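Local coordinates for protein fumarase E (Shigella flexneri 2a str. 2457T, PDB 3C8G) that probably catalyses the addition of water to fumarate to give (S)-malate and works as a homodimer of the MtlR/FumE family, at residues 32-35 / 36-40; 95-98 / 99-102. All coordinates share one frame; numbering follows the deposited sequence.

Interaction 1 of 2, residues 32-35 / 36-40; sequences ILLQ and GIRQF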
loop_
_atom_site.group_PDB
_atom_site.type_symbol
_atom_site.label_atom_id
_atom_site.label_comp_id
_atom_site.label_asym_id
_atom_site.label_seq_id
_atom_site.Cartn_x
_atom_site.Cartn_y
_atom_site.Cartn_z
ATOM N N ILE B 32 -1.791 -5.753 -19.397
ATOM C CA ILE B 32 -1.788 -4.382 -19.885
ATOM C C ILE B 32 -2.398 -3.391 -18.874
ATOM O O ILE B 32 -1.933 -2.255 -18.743
ATOM C CB ILE B 32 -2.533 -4.312 -21.225
ATOM C CG1 ILE B 32 -1.733 -5.066 -22.301
ATOM C CG2 ILE B 32 -2.822 -2.855 -21.625
ATOM C CD1 ILE B 32 -2.479 -5.285 -23.635
ATOM N N LEU B 33 -3.431 -3.817 -18.158
ATOM C CA LEU B 33 -4.041 -2.951 -17.178
ATOM C C LEU B 33 -3.122 -2.752 -15.952
ATOM O O LEU B 33 -2.997 -1.637 -15.430
ATOM C CB LEU B 33 -5.421 -3.470 -16.768
ATOM C CG LEU B 33 -6.540 -3.390 -17.822
ATOM C CD1 LEU B 33 -7.822 -4.033 -17.276
ATOM C CD2 LEU B 33 -6.797 -1.938 -18.320
ATOM N N LEU B 34 -2.478 -3.822 -15.502
ATOM C CA LEU B 34 -1.588 -3.734 -14.355
ATOM C C LEU B 34 -0.481 -2.748 -14.706
ATOM O O LEU B 34 -0.198 -1.828 -13.929
ATOM C CB LEU B 34 -0.975 -5.107 -14.035
ATOM C CG LEU B 34 -0.605 -5.601 -12.624
ATOM C CD1 LEU B 34 0.496 -6.650 -12.719
ATOM C CD2 LEU B 34 -0.181 -4.485 -11.701
ATOM N N GLN B 35 0.128 -2.918 -15.886
ATOM C CA GLN B 35 1.185 -1.994 -16.284
ATOM C C GLN B 35 0.699 -0.565 -16.514
ATOM O O GLN B 35 1.392 0.380 -16.131
ATOM C CB GLN B 35 2.065 -2.534 -17.429
ATOM C CG GLN B 35 3.559 -2.921 -16.960
ATOM C CD GLN B 35 3.621 -3.864 -15.714
ATOM O OE1 GLN B 35 4.023 -3.443 -14.621
ATOM N NE2 GLN B 35 3.197 -5.127 -15.889
ATOM N N GLY B 36 -0.498 -0.415 -17.093
ATOM C CA GLY B 36 -1.147 0.887 -17.166
ATOM C C GLY B 36 -1.275 1.543 -15.798
ATOM O O GLY B 36 -0.945 2.718 -15.626
ATOM N N ILE B 37 -1.750 0.769 -14.825
ATOM C CA ILE B 37 -1.923 1.228 -13.453
ATOM C C ILE B 37 -0.552 1.580 -12.847
ATOM O O ILE B 37 -0.394 2.619 -12.191
ATOM C CB ILE B 37 -2.659 0.141 -12.607
ATOM C CG1 ILE B 37 -4.153 0.075 -12.971
ATOM C CG2 ILE B 37 -2.481 0.369 -11.122
ATOM C CD1 ILE B 37 -5.000 1.282 -12.465
ATOM N N ARG B 38 0.437 0.721 -13.103
ATOM C CA ARG B 38 1.763 0.860 -12.509
ATOM C C ARG B 38 2.546 2.065 -13.026
ATOM O O ARG B 38 3.357 2.600 -12.298
ATOM C CB ARG B 38 2.584 -0.430 -12.674
ATOM C CG ARG B 38 2.383 -1.475 -11.556
ATOM C CD ARG B 38 3.173 -2.782 -11.846
ATOM N NE ARG B 38 4.402 -2.982 -11.064
ATOM C CZ ARG B 38 4.619 -2.544 -9.816
ATOM N NH1 ARG B 38 5.769 -2.815 -9.207
ATOM N NH2 ARG B 38 3.695 -1.852 -9.161
ATOM N N GLN B 39 2.318 2.478 -14.276
ATOM C CA GLN B 39 2.945 3.696 -14.811
ATOM C C GLN B 39 2.324 4.924 -14.135
ATOM O O GLN B 39 3.006 5.922 -13.931
ATOM C CB GLN B 39 2.854 3.806 -16.357
ATOM C CG GLN B 39 2.549 2.486 -17.090
ATOM C CD GLN B 39 3.399 2.207 -18.352
ATOM O OE1 GLN B 39 3.175 2.789 -19.422
ATOM N NE2 GLN B 39 4.346 1.272 -18.229
ATOM N N PHE B 40 1.050 4.827 -13.766
ATOM C CA PHE B 40 0.324 5.908 -13.108
ATOM C C PHE B 40 0.782 6.145 -11.679
ATOM O O PHE B 40 0.885 7.275 -11.252
ATOM C CB PHE B 40 -1.178 5.609 -13.119
ATOM C CG PHE B 40 -2.032 6.685 -12.488
ATOM C CD1 PHE B 40 -2.382 6.614 -11.142
ATOM C CD2 PHE B 40 -2.512 7.751 -13.250
ATOM C CE1 PHE B 40 -3.176 7.606 -10.563
ATOM C CE2 PHE B 40 -3.303 8.755 -12.685
ATOM C CZ PHE B 40 -3.641 8.684 -11.352
#
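R38 N donates to L34 O at 2.8 Å, a bond between successive turns that also brings the start of the arginine side chain to L34. CB and CG of R38 lie alongside the oxygen, CB at 3.4 Å from L34 O. The same i to i+4 pattern recurs between I37 N and L33 O, 2.8 Å apart with an N-H...O angle of 161°, and between G36 N and I32 O at 2.9 Å, as expected of a regular alpha-helix.

Beyond the backbone, three side chains meet on the more open side of the helix. L34 and R38 run alongside each other in the same direction, and the branch that touches is L34 CD2, 3.8 Å from R38 CD. Q35 flanks the arginine as well. Its chain bends at chi2 (51°), which puts OE1 3.0 Å from R38 CD and at the edge of the guanidinium, near that plane; the amide itself is turned steeply, 77° from the guanidinium. Q35 OE1 to NE of R38 is 3.6 Å, so the evidence supports a polar neighbour beside the arginine's aliphatic stem and not a bond between the two. The charge of R38 is engaged instead by a salt bridge from NE to D68.

I37 extends in a different direction, its CG1 leaning to 3.2 Å from L33 O. I37 and L33 are buried together against helices 70-79 and 85-103: L33 packs on I70 of the first and F94 of the second, I37 on A73 and L74 of the first and I91 of the second. I32 is buried against helix 9-17, where it meets V12 and Q15.

Interaction 2 of 2, residues 95-98 / 99-102; sequences SQYW and HYLN
W98 and N102 both carry CG anti to their backbone N, with chi1 of 161° and -164°, and these torsions bring the indole and the amide together one turn apart. N102 CB sits over one face of the indole, 3.7 Å from the centroid of the six-membered ring, a CH-pi contact offset toward the rim. The amide extends the overlap: its plane is 23° from that of the ring, and N102 OD1 approaches W98 CZ2 to 3.3 Å. The backbone bond N102 N to W98 O, 2.7 Å, spans the same turn.

A second aromatic-aliphatic pair repeats this spacing. L101 CD1 stands 4.3 Å from the centroid of the Y97 ring, almost exactly on its normal, while L101 CD2 reaches Y97 CE2 at 4.0 Å. Y100 meets the edge of the same tyrosine through CD1.

The remaining pair is polar. H99 N is hydrogen-bonded to S95 O at 3.0 Å, and the imidazole leans back along the helix until H99 CD2 is 3.6 Å from S95 OG.

The pairs S95/H99, Y97/L101 and W98/N102 are thus i to i+4 contacts on successive turns of alpha-helix 85-103, and their chemistry is divided around it. Y97 and L101 pack against L22 and M26, and W98 meets the rings of F23 and H30. D71 orients the S95 hydroxyl through OD1, while OD2 of D71 at NE2 and OE2 of E103 at ND1, one hydrogen bond at each ring nitrogen, probably hold the imidazole of H99 in its rotation.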
loop_
_atom_site.group_PDB
_atom_site.type_symbol
_atom_site.label_atom_id
_atom_site.label_comp_id
_atom_site.label_asym_id
_atom_site.label_seq_id
_atom_site.Cartn_x
_atom_site.Cartn_y
_atom_site.Cartn_z
ATOM N N SER B 95 -10.595 -7.278 -13.201
ATOM C CA SER B 95 -9.683 -8.036 -12.339
ATOM C C SER B 95 -10.410 -9.219 -11.717
ATOM O O SER B 95 -9.907 -10.355 -11.703
ATOM C CB SER B 95 -9.049 -7.156 -11.261
ATOM O OG SER B 95 -8.017 -7.877 -10.602
ATOM N N GLN B 96 -11.603 -8.961 -11.218
ATOM C CA GLN B 96 -12.428 -10.030 -10.700
ATOM C C GLN B 96 -12.688 -11.150 -11.717
ATOM O O GLN B 96 -12.591 -12.331 -11.371
ATOM C CB GLN B 96 -13.732 -9.461 -10.194
ATOM C CG GLN B 96 -13.540 -8.329 -9.187
ATOM C CD GLN B 96 -14.863 -7.906 -8.593
ATOM O OE1 GLN B 96 -15.881 -7.845 -9.299
ATOM N NE2 GLN B 96 -14.872 -7.633 -7.285
ATOM N N TYR B 97 -12.970 -10.785 -12.967
ATOM C CA TYR B 97 -13.170 -11.763 -14.045
ATOM C C TYR B 97 -11.899 -12.539 -14.477
ATOM O O TYR B 97 -11.975 -13.741 -14.761
ATOM C CB TYR B 97 -13.871 -11.108 -15.247
ATOM C CG TYR B 97 -14.529 -12.087 -16.204
ATOM C CD1 TYR B 97 -14.730 -11.748 -17.545
ATOM C CD2 TYR B 97 -14.932 -13.353 -15.779
ATOM C CE1 TYR B 97 -15.316 -12.644 -18.436
ATOM C CE2 TYR B 97 -15.535 -14.247 -16.648
ATOM C CZ TYR B 97 -15.728 -13.895 -17.984
ATOM O OH TYR B 97 -16.332 -14.786 -18.863
ATOM N N TRP B 98 -10.744 -11.875 -14.527
ATOM C CA TRP B 98 -9.490 -12.594 -14.811
ATOM C C TRP B 98 -9.239 -13.625 -13.710
ATOM O O TRP B 98 -8.874 -14.775 -13.992
ATOM C CB TRP B 98 -8.283 -11.654 -14.999
ATOM C CG TRP B 98 -6.956 -12.376 -14.831
ATOM C CD1 TRP B 98 -6.027 -12.156 -13.856
ATOM C CD2 TRP B 98 -6.443 -13.464 -15.637
ATOM N NE1 TRP B 98 -4.970 -13.031 -13.993
ATOM C CE2 TRP B 98 -5.193 -13.846 -15.074
ATOM C CE3 TRP B 98 -6.908 -14.141 -16.776
ATOM C CZ2 TRP B 98 -4.399 -14.870 -15.615
ATOM C CZ3 TRP B 98 -6.118 -15.178 -17.319
ATOM C CH2 TRP B 98 -4.878 -15.529 -16.732
ATOM N N HIS B 99 -9.471 -13.216 -12.464
ATOM C CA HIS B 99 -9.308 -14.097 -11.306
ATOM C C HIS B 99 -10.205 -15.317 -11.421
ATOM O O HIS B 99 -9.750 -16.444 -11.226
ATOM C CB HIS B 99 -9.708 -13.372 -10.039
ATOM C CG HIS B 99 -8.633 -12.525 -9.447
ATOM N ND1 HIS B 99 -7.448 -13.050 -8.971
ATOM C CD2 HIS B 99 -8.590 -11.195 -9.197
ATOM C CE1 HIS B 99 -6.716 -12.074 -8.465
ATOM N NE2 HIS B 99 -7.383 -10.939 -8.598
ATOM N N TYR B 100 -11.488 -15.085 -11.696
ATOM C CA TYR B 100 -12.396 -16.170 -11.979
ATOM C C TYR B 100 -11.881 -17.073 -13.122
ATOM O O TYR B 100 -11.923 -18.292 -13.008
ATOM C CB TYR B 100 -13.779 -15.625 -12.328
ATOM C CG TYR B 100 -14.768 -16.727 -12.571
ATOM C CD1 TYR B 100 -14.887 -17.327 -13.836
ATOM C CD2 TYR B 100 -15.566 -17.197 -11.536
ATOM C CE1 TYR B 100 -15.784 -18.370 -14.054
ATOM C CE2 TYR B 100 -16.464 -18.239 -11.736
ATOM C CZ TYR B 100 -16.561 -18.820 -12.993
ATOM O OH TYR B 100 -17.461 -19.845 -13.174
ATOM N N LEU B 101 -11.401 -16.501 -14.224
ATOM C CA LEU B 101 -10.935 -17.334 -15.347
ATOM C C LEU B 101 -9.686 -18.131 -14.967
ATOM O O LEU B 101 -9.540 -19.312 -15.287
ATOM C CB LEU B 101 -10.650 -16.486 -16.605
ATOM C CG LEU B 101 -11.838 -15.800 -17.296
ATOM C CD1 LEU B 101 -11.353 -14.707 -18.204
ATOM C CD2 LEU B 101 -12.751 -16.788 -18.036
ATOM N N ASN B 102 -8.785 -17.463 -14.263
ATOM C CA ASN B 102 -7.517 -18.072 -13.870
ATOM C C ASN B 102 -7.560 -19.003 -12.651
ATOM O O ASN B 102 -6.636 -19.788 -12.445
ATOM C CB ASN B 102 -6.487 -16.984 -13.614
ATOM C CG ASN B 102 -5.104 -17.522 -13.589
ATOM O OD1 ASN B 102 -4.209 -16.936 -13.005
ATOM N ND2 ASN B 102 -4.920 -18.661 -14.202
#

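Overall arrangement
Interactions 1 and 2 are each a local contact between successive turns of one helix, 29-40 for the first and 85-103 for the second, with centres about 17 Å apart and nearest atoms about 6 Å apart. They do not touch, yet their helices do: L33 and I37 of interaction 1 pack on F94 and I91, earlier on the helix that carries interaction 2, while W98 of interaction 2 meets H30, on the same helix 29-40, two residues before 32-35. D68, just before helix 70-79, forms a salt bridge with R38, and D71 within it hydrogen-bonds S95 and H99. This geometry alone assigns neither contact a role in fumarate hydration.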